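Local atomic coordinates of N-terminus Plasma serine protease inhibitor (Homo sapiens, PDB entry 3DY0), a protein that inhibits serine proteases in blood plasma and other body fluids in a heparin-dependent manner, binding irreversibly to their active-site serine. Residues A19-S22 with N28-F31; A315-D320 with T324-A329. All coordinates share one frame; numbering follows the deposited sequence.

Contact 1: residues A19-S22 with N28-F31; sequences ALAS and NIFF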
loop_
_atom_site.group_PDB
_atom_site.type_symbol
_atom_site.label_atom_id
_atom_site.label_comp_id
_atom_site.label_asym_id
_atom_site.label_seq_id
_atom_site.Cartn_x
_atom_site.Cartn_y
_atom_site.Cartn_z
ATOM N N ALA A 19 7.141 10.888 -3.250
ATOM C CA ALA A 19 6.282 11.711 -4.099
ATOM C C ALA A 19 5.029 12.109 -3.317
ATOM O O ALA A 19 4.593 13.265 -3.361
ATOM C CB ALA A 19 5.893 10.942 -5.359
ATOM N N LEU A 20 4.452 11.148 -2.601
ATOM C CA LEU A 20 3.258 11.409 -1.804
ATOM C C LEU A 20 3.563 12.383 -0.667
ATOM O O LEU A 20 2.800 13.318 -0.416
ATOM C CB LEU A 20 2.709 10.097 -1.233
ATOM C CG LEU A 20 2.199 9.097 -2.273
ATOM C CD1 LEU A 20 1.687 7.847 -1.555
ATOM C CD2 LEU A 20 1.092 9.741 -3.108
ATOM N N ALA A 21 4.685 12.168 0.012
ATOM C CA ALA A 21 5.084 13.025 1.124
ATOM C C ALA A 21 5.316 14.460 0.668
ATOM O O ALA A 21 4.923 15.413 1.347
ATOM C CB ALA A 21 6.351 12.476 1.773
ATOM N N SER A 22 5.959 14.609 -0.483
ATOM C CA SER A 22 6.244 15.930 -1.024
ATOM C C SER A 22 4.980 16.639 -1.478
ATOM O O SER A 22 4.890 17.867 -1.405
ATOM C CB SER A 22 7.221 15.823 -2.194
ATOM O OG SER A 22 8.512 15.459 -1.738
ATOM N N ASN A 28 -0.484 13.070 7.174
ATOM C CA ASN A 28 -0.340 11.632 7.325
ATOM C C ASN A 28 -0.233 11.033 5.934
ATOM O O ASN A 28 -0.822 11.541 4.979
ATOM C CB ASN A 28 -1.561 11.009 8.010
ATOM C CG ASN A 28 -1.690 11.404 9.462
ATOM O OD1 ASN A 28 -0.692 11.595 10.157
ATOM N ND2 ASN A 28 -2.925 11.509 9.938
ATOM N N ILE A 29 0.522 9.946 5.835
ATOM C CA ILE A 29 0.700 9.230 4.582
ATOM C C ILE A 29 0.437 7.770 4.896
ATOM O O ILE A 29 0.867 7.271 5.932
ATOM C CB ILE A 29 2.146 9.317 4.052
ATOM C CG1 ILE A 29 2.541 10.769 3.807
ATOM C CG2 ILE A 29 2.272 8.508 2.764
ATOM C CD1 ILE A 29 3.975 10.927 3.376
ATOM N N PHE A 30 -0.288 7.087 4.021
ATOM C CA PHE A 30 -0.540 5.667 4.232
ATOM C C PHE A 30 -1.002 4.995 2.958
ATOM O O PHE A 30 -1.982 5.414 2.341
ATOM C CB PHE A 30 -1.570 5.420 5.340
ATOM C CG PHE A 30 -1.585 3.993 5.820
ATOM C CD1 PHE A 30 -0.529 3.497 6.584
ATOM C CD2 PHE A 30 -2.605 3.125 5.443
ATOM C CE1 PHE A 30 -0.490 2.148 6.956
ATOM C CE2 PHE A 30 -2.575 1.776 5.811
ATOM C CZ PHE A 30 -1.513 1.289 6.567
ATOM N N PHE A 31 -0.283 3.955 2.553
ATOM C CA PHE A 31 -0.657 3.226 1.348
ATOM C C PHE A 31 -0.124 1.810 1.384
ATOM O O PHE A 31 0.671 1.462 2.258
ATOM C CB PHE A 31 -0.150 3.945 0.081
ATOM C CG PHE A 31 1.356 3.958 -0.078
ATOM C CD1 PHE A 31 2.141 4.866 0.629
ATOM C CD2 PHE A 31 1.980 3.094 -0.978
ATOM C CE1 PHE A 31 3.525 4.923 0.439
ATOM C CE2 PHE A 31 3.371 3.138 -1.183
ATOM C CZ PHE A 31 4.143 4.058 -0.472
#
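Leu20 of helix 12-23 meets Ile29 and Phe31 of the short strand 29-31. Ala21 completes the helix side. The contact is wholly apolar, and no hydrogen bond crosses it.

One CH-pi contact is present. Leu20 CD1 lies 4.2 Å from the centroid of the Phe31 ring. It sits off-centre, 29° from the ring normal. Its nearest ring atom is Phe31 CD1, 3.7 Å from Leu20 CD1. Phe31 CG stands between its own backbone N and carbonyl carbon (chi1 68°), which turns the ring to the helix. Leu16 and Tyr17, one turn earlier in the helix, also touch this ring.

The rest is aliphatic packing. Leu20 CB faces the Ile29 CG2 branch at 4.3 Å. The longer Ile29 branch ends in CD1, which reaches Ala21. Ile29 has two deposited conformers, so the very short approach of this branch is doubtful. Tyr276 of strand 259-277 packs on both Leu20 and Ile29.

In the serpin fold this is helix A packing on the short strand 6B. Ile29, Phe30 and Phe31 pair antiparallel with a strand of the bound peptide, another chain, probably the C-terminal piece left after cleavage. No polar bond fixes the junction of helix and strand; between these segments it is held by apolar fit, mostly buried, and by one ring.

Contact 2: residues A315-D320 with T324-A329; sequences AVVEVD and TRAAAA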
loop_
_atom_site.group_PDB
_atom_site.type_symbol
_atom_site.label_atom_id
_atom_site.label_comp_id
_atom_site.label_asym_id
_atom_site.label_seq_id
_atom_site.Cartn_x
_atom_site.Cartn_y
_atom_site.Cartn_z
ATOM N N ALA A 315 -6.308 3.608 1.473
ATOM C CA ALA A 315 -5.714 2.704 2.449
ATOM C C ALA A 315 -6.012 3.213 3.853
ATOM O O ALA A 315 -6.001 4.418 4.098
ATOM C CB ALA A 315 -4.211 2.623 2.228
ATOM N N VAL A 316 -6.278 2.290 4.773
ATOM C CA VAL A 316 -6.581 2.662 6.150
ATOM C C VAL A 316 -5.874 1.723 7.114
ATOM O O VAL A 316 -5.575 0.576 6.774
ATOM C CB VAL A 316 -8.111 2.599 6.448
ATOM C CG1 VAL A 316 -8.881 3.477 5.476
ATOM C CG2 VAL A 316 -8.601 1.159 6.377
ATOM N N VAL A 317 -5.590 2.224 8.312
ATOM C CA VAL A 317 -4.951 1.407 9.334
ATOM C C VAL A 317 -5.456 1.798 10.713
ATOM O O VAL A 317 -5.728 2.970 10.975
ATOM C CB VAL A 317 -3.402 1.541 9.308
ATOM C CG1 VAL A 317 -2.979 2.954 9.663
ATOM C CG2 VAL A 317 -2.785 0.527 10.278
ATOM N N GLU A 318 -5.605 0.797 11.574
ATOM C CA GLU A 318 -6.040 0.993 12.951
ATOM C C GLU A 318 -5.030 0.254 13.812
ATOM O O GLU A 318 -4.798 -0.938 13.615
ATOM C CB GLU A 318 -7.423 0.379 13.186
ATOM C CG GLU A 318 -8.513 0.906 12.276
ATOM C CD GLU A 318 -9.791 0.096 12.370
ATOM O OE1 GLU A 318 -10.758 0.426 11.653
ATOM O OE2 GLU A 318 -9.831 -0.873 13.160
ATOM N N VAL A 319 -4.422 0.965 14.753
ATOM C CA VAL A 319 -3.450 0.367 15.659
ATOM C C VAL A 319 -3.946 0.586 17.077
ATOM O O VAL A 319 -4.206 1.721 17.475
ATOM C CB VAL A 319 -2.060 1.033 15.526
ATOM C CG1 VAL A 319 -1.165 0.626 16.699
ATOM C CG2 VAL A 319 -1.423 0.632 14.201
ATOM N N ASP A 320 -4.100 -0.497 17.832
ATOM C CA ASP A 320 -4.533 -0.368 19.215
ATOM C C ASP A 320 -3.831 -1.371 20.118
ATOM O O ASP A 320 -2.855 -2.001 19.715
ATOM C CB ASP A 320 -6.060 -0.484 19.341
ATOM C CG ASP A 320 -6.614 -1.785 18.793
ATOM O OD1 ASP A 320 -5.863 -2.777 18.678
ATOM O OD2 ASP A 320 -7.830 -1.813 18.492
ATOM N N THR A 324 -3.478 -4.839 15.018
ATOM C CA THR A 324 -3.599 -3.941 13.877
ATOM C C THR A 324 -4.532 -4.470 12.796
ATOM O O THR A 324 -4.576 -5.667 12.532
ATOM C CB THR A 324 -2.207 -3.714 13.216
ATOM O OG1 THR A 324 -1.336 -3.060 14.144
ATOM C CG2 THR A 324 -2.329 -2.873 11.940
ATOM N N ARG A 325 -5.300 -3.566 12.201
ATOM C CA ARG A 325 -6.152 -3.908 11.070
ATOM C C ARG A 325 -5.721 -2.899 10.020
ATOM O O ARG A 325 -5.567 -1.714 10.321
ATOM C CB ARG A 325 -7.644 -3.720 11.367
ATOM C CG ARG A 325 -8.297 -4.884 12.091
ATOM C CD ARG A 325 -7.934 -4.867 13.555
ATOM N NE ARG A 325 -8.307 -3.589 14.149
ATOM C CZ ARG A 325 -7.898 -3.168 15.338
ATOM N NH1 ARG A 325 -8.294 -1.985 15.789
ATOM N NH2 ARG A 325 -7.092 -3.926 16.072
ATOM N N ALA A 326 -5.490 -3.374 8.803
ATOM C CA ALA A 326 -5.086 -2.495 7.713
ATOM C C ALA A 326 -5.701 -3.020 6.431
ATOM O O ALA A 326 -5.835 -4.229 6.239
ATOM C CB ALA A 326 -3.564 -2.453 7.586
ATOM N N ALA A 327 -6.074 -2.110 5.546
ATOM C CA ALA A 327 -6.671 -2.526 4.293
ATOM C C ALA A 327 -6.445 -1.462 3.250
ATOM O O ALA A 327 -6.168 -0.315 3.572
ATOM C CB ALA A 327 -8.161 -2.761 4.475
ATOM N N ALA A 328 -6.561 -1.854 1.990
ATOM C CA ALA A 328 -6.386 -0.913 0.900
ATOM C C ALA A 328 -6.960 -1.496 -0.379
ATOM O O ALA A 328 -7.182 -2.703 -0.487
ATOM C CB ALA A 328 -4.900 -0.597 0.706
ATOM N N ALA A 329 -7.213 -0.620 -1.341
ATOM C CA ALA A 329 -7.714 -1.050 -2.630
ATOM C C ALA A 329 -7.230 -0.045 -3.658
ATOM O O ALA A 329 -7.039 1.136 -3.347
ATOM C CB ALA A 329 -9.245 -1.118 -2.628
#
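Val316 and Glu318 pair with Ala327 and Arg325 in a beta hairpin of the central serpin sheet. Strand 323-335 belongs to the reactive centre loop region. Its place between strands 159-172 and 307-319 is the inserted state expected of a cleaved serpin.

Strand segments 315-319 and 324-329 run antiparallel, at 177°. Val316 with Ala327 and Glu318 with Arg325 are the hydrogen-bonded pairs. In each, both N-H groups and both carbonyls are satisfied by the partner. Val316 N gives to Ala327 O at 2.9 Å, and Glu318 N to Arg325 O at 2.8 Å. On the outer edges, Thr324 and Ala326 bond to strand 159-172, while Ala315, Val317 and Val319 bond to strand 259-277.

The Arg325 guanidinium serves two carboxylates. Its chain is bent at chi2 (77°) and chi3 (56°), which brings the group back over Glu318 O. NE and NH1 both give to Glu318 OE2, on its anti side. Glu318 OE1 has its own salt bridge with Lys147. Arg325 NH1 and NH2 grip Asp320 end-on: NH2 gives to Asp320 OD1 at 3.1 Å and NH1 to OD2, both from above the carboxylate plane. Asp320 OD1 also accepts from Ser322 OG and Gly323 N in the turn.

On the other face, Val317 CG2 touches Thr324 CG2, and Thr324 OG1 is hydrogen-bonded to Tyr223 OH. The shortest polar link across the hairpin is Arg325 NH1 to Asp320 OD2, at 2.7 Å.

Both contacts are buried, and their centres are 15 Å apart. Contact 1 joins a helix to a short strand through side chains alone. Contact 2 joins two long strands of the central sheet through backbone bonds, with a charged network on the face that carries Glu318 and Arg325. That network lies on partly exposed residues, whereas the touching residues of contact 1 bear no charge. The two contacts share no helix or strand, but Phe30 connects them. Its side chain leaves strand 29-31 away from helix 12-23 and packs on Ala315 and Val317. Phe30 CZ comes within 3.3 Å of Val317 CB.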